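Protein argonaute (Marinitoga piezophila, PDB 5I4A) uses short 5'-hydroxylated guide RNAs to bind complementary target DNA or RNA and cleave it, and may help defend the bacterium against mobile genetic elements. Local coordinates at residues E357-N367 / P388-L397. Numbering follows the deposited sequence.
Sequences EFTVKNTEFIN and PLVRNFPDNL
In the Mid domain, the loop running from Glu357 into helix 364-367 packs along helix 387-392 and the turn that follows it, from Phe358 on Leu389 at one end to Ile366 on Asn396 at the other. The Phe358 side chain leans on the helix: its CB lies 3.7 Å from Leu389 N, while the ring meets Pro388 CB and Leu389 CB obliquely. Phe358 O receives a weak hydrogen bond from Asn392 ND2 at 3.4 Å, and a water that donates to Glu357 O accepts a second, also weak, bond from the same ND2. In the middle, with Val360 CG1 anti to the backbone N (chi1 176°), the other methyl, CG2, sits anti to the carbonyl carbon and reaches Phe393 CE1 at 3.7 Å. Next to this pair a second water joins the backbones, accepting from Val360 N and donating to Asn392 O. Ile366 CG2 then touches Pro394 CG at 4.1 Å. Asn396 closes the far end, its ND2 donating to Ile366 O at 2.9 Å, with the oxygen nearly in the plane of the amide; ND2 also hydrogen-bonds to Ile369 O. A leucine here would probably leave both carbonyls without this donor and free the turn to shift from the short helix. Thr363 caps that helix, OG1 accepting from Ile366 N. Phe393 continues inward to Phe301 and strand 374-379, so the seam lies against the parallel beta-sheet of the Mid domain, a Rossmann-like fold characteristic of Argonautes.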
ATOM      1  N   GLU A 357      30.857  -5.937  -6.105  1.00 39.85           N
ATOM      2  CA  GLU A 357      30.193  -7.210  -5.866  1.00 34.40           C
ATOM      3  C   GLU A 357      29.325  -7.211  -4.616  1.00 34.93           C
ATOM      4  O   GLU A 357      28.523  -8.137  -4.444  1.00 39.15           O
ATOM      5  CB  GLU A 357      31.232  -8.331  -5.752  1.00 44.50           C
ATOM      6  CG  GLU A 357      32.151  -8.442  -6.952  1.00 57.86           C
ATOM      7  CD  GLU A 357      31.404  -8.792  -8.220  1.00 70.19           C
ATOM      8  OE1 GLU A 357      30.765  -9.865  -8.256  1.00 79.49           O
ATOM      9  OE2 GLU A 357      31.445  -7.989  -9.177  1.00 68.58           O
ATOM     10  N   PHE A 358      29.469  -6.207  -3.748  1.00 32.42           N
ATOM     11  CA  PHE A 358      28.779  -6.164  -2.456  1.00 33.37           C
ATOM     12  C   PHE A 358      29.123  -7.396  -1.622  1.00 35.43           C
ATOM     13  O   PHE A 358      28.251  -8.094  -1.102  1.00 36.77           O
ATOM     14  CB  PHE A 358      27.269  -6.006  -2.641  1.00 36.28           C
ATOM     15  CG  PHE A 358      26.889  -4.755  -3.376  1.00 37.71           C
ATOM     16  CD1 PHE A 358      26.908  -3.529  -2.733  1.00 45.77           C
ATOM     17  CD2 PHE A 358      26.533  -4.798  -4.714  1.00 42.13           C
ATOM     18  CE1 PHE A 358      26.572  -2.372  -3.408  1.00 49.88           C
ATOM     19  CE2 PHE A 358      26.194  -3.644  -5.395  1.00 47.56           C
ATOM     20  CZ  PHE A 358      26.212  -2.430  -4.740  1.00 51.21           C
ATOM     21  N   THR A 359      30.424  -7.652  -1.496  1.00 29.99           N
ATOM     22  CA  THR A 359      30.952  -8.804  -0.788  1.00 24.36           C
ATOM     23  C   THR A 359      31.918  -8.348   0.298  1.00 27.19           C
ATOM     24  O   THR A 359      32.484  -7.254   0.241  1.00 24.45           O
ATOM     25  CB  THR A 359      31.673  -9.764  -1.743  1.00 31.90           C
ATOM     26  OG1 THR A 359      32.690  -9.050  -2.458  1.00 33.06           O
ATOM     27  CG2 THR A 359      30.692 -10.373  -2.734  1.00 40.57           C
ATOM     28  N   VAL A 360      32.103  -9.213   1.290  1.00 24.24           N
ATOM     29  CA  VAL A 360      33.018  -8.976   2.398  1.00 36.91           C
ATOM     30  C   VAL A 360      33.916 -10.195   2.534  1.00 37.01           C
ATOM     31  O   VAL A 360      33.447 -11.335   2.434  1.00 36.87           O
ATOM     32  CB  VAL A 360      32.262  -8.707   3.718  1.00 29.98           C
ATOM     33  CG1 VAL A 360      33.232  -8.560   4.877  1.00 31.45           C
ATOM     34  CG2 VAL A 360      31.386  -7.469   3.587  1.00 31.76           C
ATOM     35  N   LYS A 361      35.208  -9.962   2.748  1.00 41.12           N
ATOM     36  CA  LYS A 361      36.137 -11.063   2.957  1.00 36.19           C
ATOM     37  C   LYS A 361      35.920 -11.622   4.359  1.00 38.85           C
ATOM     38  O   LYS A 361      35.935 -10.876   5.346  1.00 46.27           O
ATOM     39  CB  LYS A 361      37.583 -10.610   2.741  1.00 40.40           C
ATOM     40  CG  LYS A 361      38.169  -9.701   3.812  1.00 53.96           C
ATOM     41  CD  LYS A 361      39.291  -8.837   3.261  1.00 60.93           C
ATOM     42  CE  LYS A 361      40.595  -9.070   4.008  1.00 59.59           C
ATOM     43  NZ  LYS A 361      41.532  -7.921   3.850  1.00 59.84           N
ATOM     44  N   ASN A 362      35.661 -12.922   4.444  1.00 37.44           N
ATOM     45  CA  ASN A 362      35.504 -13.558   5.742  1.00 36.49           C
ATOM     46  C   ASN A 362      36.860 -13.639   6.430  1.00 34.29           C
ATOM     47  O   ASN A 362      37.856 -14.036   5.820  1.00 36.22           O
ATOM     48  CB  ASN A 362      34.893 -14.951   5.588  1.00 41.59           C
ATOM     49  CG  ASN A 362      33.941 -15.300   6.719  1.00 58.26           C
ATOM     50  OD1 ASN A 362      33.827 -14.568   7.702  1.00 55.46           O
ATOM     51  ND2 ASN A 362      33.255 -16.431   6.585  1.00 73.41           N
ATOM     52  N   THR A 363      36.904 -13.232   7.696  1.00 38.95           N
ATOM     53  CA  THR A 363      38.126 -13.263   8.485  1.00 37.62           C
ATOM     54  C   THR A 363      37.835 -13.953   9.808  1.00 27.45           C
ATOM     55  O   THR A 363      36.679 -14.181  10.172  1.00 40.40           O
ATOM     56  CB  THR A 363      38.682 -11.855   8.742  1.00 33.03           C
ATOM     57  OG1 THR A 363      37.854 -11.182   9.697  1.00 29.69           O
ATOM     58  CG2 THR A 363      38.714 -11.048   7.458  1.00 36.51           C
ATOM     59  N   GLU A 364      38.903 -14.288  10.533  1.00 34.21           N
ATOM     60  CA  GLU A 364      38.730 -14.857  11.865  1.00 36.72           C
ATOM     61  C   GLU A 364      37.942 -13.910  12.756  1.00 27.81           C
ATOM     62  O   GLU A 364      36.974 -14.315  13.407  1.00 30.07           O
ATOM     63  CB  GLU A 364      40.089 -15.176  12.487  1.00 42.46           C
ATOM     64  CG  GLU A 364      39.997 -15.741  13.898  1.00 51.57           C
ATOM     65  CD  GLU A 364      41.358 -16.006  14.511  1.00 63.42           C
ATOM     66  OE1 GLU A 364      41.464 -16.006  15.756  1.00 69.28           O
ATOM     67  OE2 GLU A 364      42.325 -16.210  13.747  1.00 72.30           O
ATOM     68  N   PHE A 365      38.335 -12.634  12.779  1.00 41.29           N
ATOM     69  CA  PHE A 365      37.672 -11.656  13.638  1.00 38.92           C
ATOM     70  C   PHE A 365      36.194 -11.524  13.296  1.00 28.50           C
ATOM     71  O   PHE A 365      35.334 -11.551  14.184  1.00 28.43           O
ATOM     72  CB  PHE A 365      38.362 -10.298  13.520  1.00 36.41           C
ATOM     73  CG  PHE A 365      37.607  -9.183  14.181  1.00 38.79           C
ATOM     74  CD1 PHE A 365      37.705  -8.983  15.546  1.00 40.83           C
ATOM     75  CD2 PHE A 365      36.786  -8.346  13.443  1.00 29.83           C
ATOM     76  CE1 PHE A 365      37.008  -7.962  16.165  1.00 37.53           C
ATOM     77  CE2 PHE A 365      36.081  -7.327  14.059  1.00 31.93           C
ATOM     78  CZ  PHE A 365      36.196  -7.133  15.419  1.00 24.98           C
ATOM     79  N   ILE A 366      35.882 -11.356  12.011  1.00 30.38           N
ATOM     80  CA  ILE A 366      34.488 -11.213  11.599  1.00 37.62           C
ATOM     81  C   ILE A 366      33.709 -12.483  11.905  1.00 33.88           C
ATOM     82  O   ILE A 366      32.577 -12.432  12.404  1.00 35.20           O
ATOM     83  CB  ILE A 366      34.414 -10.846  10.105  1.00 38.58           C
ATOM     84  CG1 ILE A 366      35.024  -9.462   9.868  1.00 40.53           C
ATOM     85  CG2 ILE A 366      32.976 -10.908   9.606  1.00 40.73           C
ATOM     86  CD1 ILE A 366      35.251  -9.137   8.406  1.00 42.22           C
ATOM     87  N   ASN A 367      34.307 -13.644  11.631  1.00 37.54           N
ATOM     88  CA  ASN A 367      33.597 -14.905  11.825  1.00 35.60           C
ATOM     89  C   ASN A 367      33.321 -15.173  13.300  1.00 33.87           C
ATOM     90  O   ASN A 367      32.273 -15.733  13.647  1.00 39.86           O
ATOM     91  CB  ASN A 367      34.393 -16.051  11.204  1.00 44.69           C
ATOM     92  CG  ASN A 367      33.747 -17.401  11.431  1.00 50.43           C
ATOM     93  OD1 ASN A 367      32.889 -17.829  10.659  1.00 46.33           O
ATOM     94  ND2 ASN A 367      34.159 -18.082  12.494  1.00 44.24           N
ATOM     95  N   PRO A 388      21.938  -7.844  -3.322  1.00 40.69           N
ATOM     96  CA  PRO A 388      23.233  -8.524  -3.135  1.00 39.31           C
ATOM     97  C   PRO A 388      23.921  -8.179  -1.825  1.00 33.11           C
ATOM     98  O   PRO A 388      24.481  -9.070  -1.173  1.00 36.21           O
ATOM     99  CB  PRO A 388      24.049  -8.050  -4.345  1.00 44.73           C
ATOM    100  CG  PRO A 388      23.041  -7.712  -5.373  1.00 44.46           C
ATOM    101  CD  PRO A 388      21.877  -7.147  -4.622  1.00 40.51           C
ATOM    102  N   LEU A 389      23.890  -6.908  -1.418  1.00 27.46           N
ATOM    103  CA  LEU A 389      24.534  -6.511  -0.170  1.00 31.10           C
ATOM    104  C   LEU A 389      23.965  -7.290   1.010  1.00 27.56           C
ATOM    105  O   LEU A 389      24.713  -7.836   1.828  1.00 29.83           O
ATOM    106  CB  LEU A 389      24.371  -5.005   0.041  1.00 28.43           C
ATOM    107  CG  LEU A 389      24.898  -4.429   1.356  1.00 31.55           C
ATOM    108  CD1 LEU A 389      26.386  -4.702   1.506  1.00 33.46           C
ATOM    109  CD2 LEU A 389      24.613  -2.937   1.434  1.00 27.69           C
ATOM    110  N   VAL A 390      22.634  -7.358   1.107  1.00 24.61           N
ATOM    111  CA  VAL A 390      22.003  -8.142   2.164  1.00 23.54           C
ATOM    112  C   VAL A 390      22.303  -9.624   1.984  1.00 25.33           C
ATOM    113  O   VAL A 390      22.602 -10.339   2.949  1.00 22.34           O
ATOM    114  CB  VAL A 390      20.486  -7.876   2.179  1.00 30.46           C
ATOM    115  CG1 VAL A 390      19.821  -8.602   3.341  1.00 28.26           C
ATOM    116  CG2 VAL A 390      20.208  -6.385   2.226  1.00 25.58           C
ATOM    117  N   ARG A 391      22.240 -10.104   0.740  1.00 26.69           N
ATOM    118  CA  ARG A 391      22.369 -11.530   0.458  1.00 27.21           C
ATOM    119  C   ARG A 391      23.765 -12.049   0.784  1.00 33.56           C
ATOM    120  O   ARG A 391      23.914 -13.163   1.300  1.00 23.28           O
ATOM    121  CB  ARG A 391      22.018 -11.772  -1.010  1.00 36.15           C
ATOM    122  CG  ARG A 391      22.179 -13.179  -1.549  1.00 37.46           C
ATOM    123  CD  ARG A 391      21.441 -13.250  -2.883  1.00 40.68           C
ATOM    124  NE  ARG A 391      21.915 -14.299  -3.776  1.00 60.64           N
ATOM    125  CZ  ARG A 391      21.336 -14.601  -4.935  1.00 69.11           C
ATOM    126  NH1 ARG A 391      20.255 -13.939  -5.332  1.00 69.30           N
ATOM    127  NH2 ARG A 391      21.830 -15.568  -5.695  1.00 65.28           N
ATOM    128  N   ASN A 392      24.798 -11.256   0.504  1.00 29.90           N
ATOM    129  CA  ASN A 392      26.178 -11.699   0.651  1.00 34.65           C
ATOM    130  C   ASN A 392      26.800 -11.306   1.982  1.00 34.18           C
ATOM    131  O   ASN A 392      27.897 -11.781   2.300  1.00 34.45           O
ATOM    132  CB  ASN A 392      27.029 -11.138  -0.489  1.00 35.02           C
ATOM    133  CG  ASN A 392      26.458 -11.471  -1.848  1.00 30.85           C
ATOM    134  OD1 ASN A 392      25.902 -12.550  -2.048  1.00 33.40           O
ATOM    135  ND2 ASN A 392      26.580 -10.540  -2.788  1.00 29.35           N
ATOM    136  N   PHE A 393      26.134 -10.462   2.763  1.00 33.96           N
ATOM    137  CA  PHE A 393      26.715  -9.985   4.002  1.00 30.99           C
ATOM    138  C   PHE A 393      26.769 -11.107   5.037  1.00 32.18           C
ATOM    139  O   PHE A 393      25.909 -11.993   5.047  1.00 36.06           O
ATOM    140  CB  PHE A 393      25.908  -8.815   4.548  1.00 35.08           C
ATOM    141  CG  PHE A 393      26.750  -7.755   5.174  1.00 33.14           C
ATOM    142  CD1 PHE A 393      27.547  -6.936   4.392  1.00 24.37           C
ATOM    143  CD2 PHE A 393      26.754  -7.580   6.544  1.00 31.58           C
ATOM    144  CE1 PHE A 393      28.329  -5.961   4.967  1.00 25.78           C
ATOM    145  CE2 PHE A 393      27.535  -6.613   7.122  1.00 28.83           C
ATOM    146  CZ  PHE A 393      28.323  -5.799   6.334  1.00 26.67           C
ATOM    147  N   PRO A 394      27.780 -11.101   5.908  1.00 31.06           N
ATOM    148  CA  PRO A 394      27.850 -12.121   6.963  1.00 31.43           C
ATOM    149  C   PRO A 394      26.595 -12.098   7.823  1.00 36.69           C
ATOM    150  O   PRO A 394      26.132 -11.038   8.251  1.00 29.10           O
ATOM    151  CB  PRO A 394      29.098 -11.722   7.761  1.00 32.89           C
ATOM    152  CG  PRO A 394      29.927 -10.929   6.804  1.00 32.27           C
ATOM    153  CD  PRO A 394      28.952 -10.207   5.922  1.00 29.52           C
ATOM    154  N   ASP A 395      26.043 -13.285   8.073  1.00 32.63           N
ATOM    155  CA  ASP A 395      24.759 -13.392   8.752  1.00 31.86           C
ATOM    156  C   ASP A 395      24.855 -13.150  10.251  1.00 23.00           C
ATOM    157  O   ASP A 395      23.824 -12.936  10.894  1.00 40.97           O
ATOM    158  CB  ASP A 395      24.139 -14.766   8.489  1.00 49.93           C
ATOM    159  CG  ASP A 395      23.839 -14.994   7.022  1.00 71.37           C
ATOM    160  OD1 ASP A 395      23.459 -14.024   6.332  1.00 79.84           O
ATOM    161  OD2 ASP A 395      23.990 -16.142   6.555  1.00 77.78           O
ATOM    162  N   ASN A 396      26.055 -13.177  10.823  1.00 31.56           N
ATOM    163  CA  ASN A 396      26.206 -12.891  12.242  1.00 32.98           C
ATOM    164  C   ASN A 396      26.285 -11.398  12.539  1.00 23.96           C
ATOM    165  O   ASN A 396      26.459 -11.021  13.702  1.00 33.90           O
ATOM    166  CB  ASN A 396      27.444 -13.604  12.796  1.00 29.72           C
ATOM    167  CG  ASN A 396      28.713 -13.244  12.050  1.00 33.70           C
ATOM    168  OD1 ASN A 396      28.689 -12.978  10.849  1.00 32.58           O
ATOM    169  ND2 ASN A 396      29.834 -13.236  12.763  1.00 32.58           N
ATOM    170  N   LEU A 397      26.154 -10.544  11.528  1.00 22.45           N
ATOM    171  CA  LEU A 397      26.165  -9.101  11.706  1.00 22.28           C
ATOM    172  C   LEU A 397      24.802  -8.515  11.362  1.00 21.70           C
ATOM    173  O   LEU A 397      24.100  -9.009  10.476  1.00 27.28           O
ATOM    174  CB  LEU A 397      27.235  -8.442  10.829  1.00 22.83           C
ATOM    175  CG  LEU A 397      28.682  -8.892  11.039  1.00 23.36           C
ATOM    176  CD1 LEU A 397      29.590  -8.241  10.011  1.00 26.64           C
ATOM    177  CD2 LEU A 397      29.145  -8.564  12.447  1.00 22.38           C
TER
HETATM  178  O   HOH W   1      27.471 -10.390  -5.698  1.00 48.89           O
HETATM  179  O   HOH W   2      30.492 -11.220   1.583  1.00 35.63           O
HETATM  180  O   HOH W   3      30.837 -14.225   9.322  1.00 40.91           O